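Carbohydrate kinase, FGGY (Novosphingobium aromaticivorans, PDB 3H6E) probably phosphorylates a sugar or related carbohydrate, using ATP as the phosphate donor. Local coordinates at residues A[416-421]-A[444-449]; A[389-394]-A[409-414]. All coordinates share one frame; numbering follows the deposited sequence.

Contact 1 of 2, residues A[416-421]-A[444-449]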
# COMPACT_ATOMS: atom_id res chain seq x y z
N VAL A 416 -3.25 11.64 17.09
CA VAL A 416 -3.08 11.74 15.64
C VAL A 416 -1.75 12.43 15.32
O VAL A 416 -1.40 13.44 15.92
CB VAL A 416 -4.23 12.53 15.00
CG1 VAL A 416 -4.01 12.69 13.50
CG2 VAL A 416 -5.56 11.84 15.28
N TYR A 417 -1.01 11.87 14.37
CA TYR A 417 0.32 12.39 14.04
C TYR A 417 0.47 12.78 12.57
O TYR A 417 -0.27 12.32 11.71
CB TYR A 417 1.39 11.36 14.40
CG TYR A 417 1.57 11.12 15.88
CD1 TYR A 417 2.12 12.10 16.70
CD2 TYR A 417 1.21 9.91 16.46
CE1 TYR A 417 2.30 11.89 18.05
CE2 TYR A 417 1.39 9.68 17.81
CZ TYR A 417 1.93 10.68 18.60
OH TYR A 417 2.11 10.47 19.95
N THR A 418 1.46 13.63 12.30
CA THR A 418 1.94 13.89 10.95
C THR A 418 3.45 14.00 11.02
O THR A 418 4.00 14.40 12.04
CB THR A 418 1.35 15.18 10.35
OG1 THR A 418 1.56 16.27 11.26
CG2 THR A 418 -0.14 15.03 10.09
N ALA A 419 4.13 13.64 9.93
CA ALA A 419 5.59 13.62 9.91
C ALA A 419 6.19 15.03 9.82
O ALA A 419 5.56 15.95 9.32
CB ALA A 419 6.09 12.76 8.77
N ASN A 420 7.41 15.16 10.33
CA ASN A 420 8.10 16.44 10.42
C ASN A 420 8.80 16.81 9.12
O ASN A 420 8.68 17.93 8.63
CB ASN A 420 9.14 16.38 11.54
CG ASN A 420 9.19 17.65 12.35
OD1 ASN A 420 8.30 18.50 12.24
ND2 ASN A 420 10.21 17.78 13.18
N ALA A 421 9.54 15.85 8.58
CA ALA A 421 10.27 16.05 7.34
C ALA A 421 9.89 15.00 6.32
O ALA A 421 9.35 13.94 6.66
CB ALA A 421 11.76 16.01 7.60
N VAL A 444 4.78 15.05 15.07
CA VAL A 444 4.18 16.15 15.79
C VAL A 444 2.71 15.81 16.00
O VAL A 444 2.01 15.49 15.04
CB VAL A 444 4.26 17.47 14.98
CG1 VAL A 444 3.79 18.65 15.83
CG2 VAL A 444 5.68 17.69 14.46
N ARG A 445 2.24 15.87 17.24
CA ARG A 445 0.84 15.58 17.48
C ARG A 445 -0.05 16.69 16.96
O ARG A 445 0.31 17.87 16.99
CB ARG A 445 0.55 15.32 18.96
CG ARG A 445 -0.86 14.78 19.18
CD ARG A 445 -1.14 14.46 20.63
NE ARG A 445 -2.51 13.97 20.80
CZ ARG A 445 -3.05 13.70 21.98
NH1 ARG A 445 -2.35 13.87 23.10
NH2 ARG A 445 -4.30 13.27 22.05
N ILE A 446 -1.22 16.31 16.46
CA ILE A 446 -2.15 17.26 15.89
C ILE A 446 -3.15 17.75 16.93
O ILE A 446 -3.75 16.96 17.65
CB ILE A 446 -2.91 16.66 14.69
CG1 ILE A 446 -1.93 16.22 13.61
CG2 ILE A 446 -3.91 17.66 14.13
CD1 ILE A 446 -0.98 17.32 13.17
N GLU A 447 -3.31 19.07 17.00
CA GLU A 447 -4.28 19.68 17.89
C GLU A 447 -5.66 19.58 17.25
O GLU A 447 -5.80 19.78 16.04
CB GLU A 447 -3.94 21.15 18.11
CG GLU A 447 -2.50 21.42 18.52
CD GLU A 447 -2.31 21.45 20.02
OE1 GLU A 447 -2.74 20.48 20.70
OE2 GLU A 447 -1.73 22.43 20.53
N PRO A 448 -6.69 19.29 18.05
CA PRO A 448 -8.06 19.35 17.55
C PRO A 448 -8.37 20.74 17.00
O PRO A 448 -7.65 21.69 17.29
CB PRO A 448 -8.90 19.08 18.79
CG PRO A 448 -8.01 18.29 19.68
CD PRO A 448 -6.63 18.82 19.45
N LEU A 449 -9.43 20.85 16.20
CA LEU A 449 -9.85 22.14 15.66
C LEU A 449 -10.25 23.09 16.77
O LEU A 449 -11.00 22.72 17.67
CB LEU A 449 -11.02 21.96 14.69
CG LEU A 449 -10.75 21.24 13.37
CD1 LEU A 449 -12.06 20.85 12.71
CD2 LEU A 449 -9.91 22.10 12.44

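Contact 2 of 2, residues A[389-394]-A[409-414]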
# COMPACT_ATOMS: atom_id res chain seq x y z
N GLY A 389 -5.54 4.56 19.72
CA GLY A 389 -4.26 4.88 20.32
C GLY A 389 -3.40 5.86 19.54
O GLY A 389 -3.22 7.00 19.95
N ARG A 390 -2.85 5.40 18.42
CA ARG A 390 -1.95 6.22 17.62
C ARG A 390 -2.30 6.11 16.15
O ARG A 390 -2.39 5.01 15.60
CB ARG A 390 -0.50 5.78 17.85
CG ARG A 390 -0.12 5.70 19.31
CD ARG A 390 1.15 4.91 19.51
NE ARG A 390 1.15 4.23 20.80
CZ ARG A 390 1.77 4.68 21.89
NH1 ARG A 390 2.46 5.81 21.84
NH2 ARG A 390 1.70 3.99 23.02
N ILE A 391 -2.49 7.26 15.51
CA ILE A 391 -2.74 7.29 14.08
C ILE A 391 -1.75 8.21 13.38
O ILE A 391 -1.61 9.38 13.74
CB ILE A 391 -4.17 7.75 13.75
CG1 ILE A 391 -5.18 6.84 14.45
CG2 ILE A 391 -4.40 7.74 12.25
CD1 ILE A 391 -6.61 7.05 13.99
N LEU A 392 -1.05 7.67 12.39
CA LEU A 392 -0.10 8.45 11.61
C LEU A 392 -0.66 8.71 10.22
O LEU A 392 -0.86 7.77 9.44
CB LEU A 392 1.23 7.71 11.52
CG LEU A 392 2.25 8.22 10.49
CD1 LEU A 392 2.50 9.71 10.67
CD2 LEU A 392 3.54 7.42 10.61
N VAL A 393 -0.94 9.97 9.92
CA VAL A 393 -1.42 10.36 8.60
C VAL A 393 -0.23 10.60 7.67
O VAL A 393 0.73 11.27 8.04
CB VAL A 393 -2.29 11.63 8.66
CG1 VAL A 393 -2.91 11.91 7.30
CG2 VAL A 393 -3.38 11.47 9.71
N GLU A 394 -0.30 10.04 6.47
CA GLU A 394 0.73 10.25 5.46
C GLU A 394 0.07 10.57 4.12
O GLU A 394 -1.16 10.61 4.03
CB GLU A 394 1.62 9.02 5.32
CG GLU A 394 2.25 8.57 6.63
CD GLU A 394 3.31 7.51 6.43
OE1 GLU A 394 3.30 6.86 5.37
OE2 GLU A 394 4.15 7.33 7.34
N SER A 409 -9.86 16.01 16.57
CA SER A 409 -11.05 16.36 17.34
C SER A 409 -11.98 15.16 17.51
O SER A 409 -12.50 14.92 18.60
CB SER A 409 -11.81 17.51 16.69
OG SER A 409 -10.99 18.66 16.57
N LEU A 410 -12.18 14.42 16.43
CA LEU A 410 -13.05 13.25 16.46
C LEU A 410 -12.49 12.17 17.38
O LEU A 410 -13.24 11.49 18.07
CB LEU A 410 -13.25 12.69 15.05
CG LEU A 410 -14.09 13.58 14.12
CD1 LEU A 410 -13.96 13.14 12.67
CD2 LEU A 410 -15.54 13.57 14.55
N ARG A 411 -11.17 12.04 17.40
CA ARG A 411 -10.49 11.06 18.26
C ARG A 411 -9.69 11.77 19.35
O ARG A 411 -8.46 11.80 19.30
CB ARG A 411 -9.58 10.17 17.42
CG ARG A 411 -10.23 9.70 16.14
CD ARG A 411 -9.94 8.23 15.90
NE ARG A 411 -10.98 7.61 15.09
CZ ARG A 411 -11.22 6.31 15.04
NH1 ARG A 411 -10.50 5.46 15.78
NH2 ARG A 411 -12.19 5.86 14.26
N PRO A 412 -10.40 12.33 20.34
CA PRO A 412 -9.86 13.27 21.33
C PRO A 412 -8.73 12.70 22.20
O PRO A 412 -7.74 13.40 22.44
CB PRO A 412 -11.08 13.59 22.20
CG PRO A 412 -11.96 12.37 22.03
CD PRO A 412 -11.82 12.06 20.58
N ASP A 413 -8.87 11.46 22.65
CA ASP A 413 -7.87 10.83 23.51
C ASP A 413 -6.85 10.09 22.66
O ASP A 413 -5.83 9.61 23.17
CB ASP A 413 -8.53 9.86 24.49
CG ASP A 413 -9.63 10.51 25.29
OD1 ASP A 413 -9.44 11.63 25.78
OD2 ASP A 413 -10.69 9.87 25.44
N CYS A 414 -7.14 9.97 21.37
CA CYS A 414 -6.21 9.35 20.44
C CYS A 414 -5.14 10.36 20.05
O CYS A 414 -5.40 11.57 20.03
CB CYS A 414 -6.96 8.85 19.21
SG CYS A 414 -5.93 8.12 17.93

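Contact 1 of 2, residues A[416-421]-A[444-449]
An antiparallel pairing at the border of the C-terminal mixed sheet joins strand 415-419 to 443-445, an edge strand of the sheet within this chain, in the actin-like ATPase fold of the FGGY kinases. T418 and V444 form the hydrogen-bonded pair: the V444 N-H points nearly along the C=O axis of T418, N to O 3.2 Å, while the return bond from T418 N to V444 O is weak. Beyond the non-hydrogen-bonded pair Y417 and R445, I446 N donates to V416 O at 2.9 Å, in the carbonyl plane. On one face the Y417 ring, its CG anti to the carbonyl carbon (chi1 -68°), tilts toward the partner strand and turns an edge to the V444 carbonyl, CD1 3.8 Å from V444 O, with CE1 4.0 Å from R445 CB. The extended R445 chain hydrogen-bonds C414 O through NH2. An alanine at Y417 would remove the ring and would probably leave the base of the R445 side chain less well packed. The opposite face carries T418 and V444; just beyond, I446 points back at strand 415-419, and its side chain crosses that of T418 at about a right angle. I446 CD1 reaches T418 CG2 at 3.9 Å and sits 3.3 Å from T418 OG1.

Contact 2 of 2, residues A[389-394]-A[409-414]
This is a small, mainly apolar side-chain contact near the protein surface, where the turn after helix 401-410 packs against the start of strand 390-394. C414 lies at its middle. Its SG, anti to the backbone N (chi1 178°), extends toward the strand and meets I391 CG1 at 3.8 Å. The same sulfur lies 3.6 Å from G389 O, so it sits beside both the I391 side chain and the backbone of the residue that leads into the strand. G389 has a positive phi of 82°, a conformation more easily adopted without a side chain. The two segments belong to a beta-alpha-beta unit, in which helix 401-410 connects the parallel neighbours 390-394 and 415-419; the contact lies where the chain turns back from the helix into the second strand. R411, the first residue to leave helical geometry, brings its aliphatic part across I391 at about a right angle, R411 CD standing 4.0 Å from I391 CD1. A bend at chi2 (-137°) shapes the R411 chain, whose NH2 forms a salt bridge with D383 of helix 363-384. L382 of that helix touches both I391 and R411, and R411 NH1 makes a weak hydrogen bond to S387 O.

Followed from the N terminus, the chain reaches the first of these segments at strand 390-394, and helix 401-410 then returns it to the beginning of that strand, where contact 2 closes the loop. Strand 415-419 follows directly, and contact 1 opens on it, closing after the excursion through helix 430-433 to strand 443-445. The two are therefore in series, neither nested nor crossed, with centres about 9 Å apart. Strand 415-419 bridges them: Y417 N probably donates a hydrogen bond to I391 O, 2.6 Å away, in the same sheet. After the last strand, L449 N probably bonds S409 OG, tying the tail of contact 1 to the end of helix 401-410.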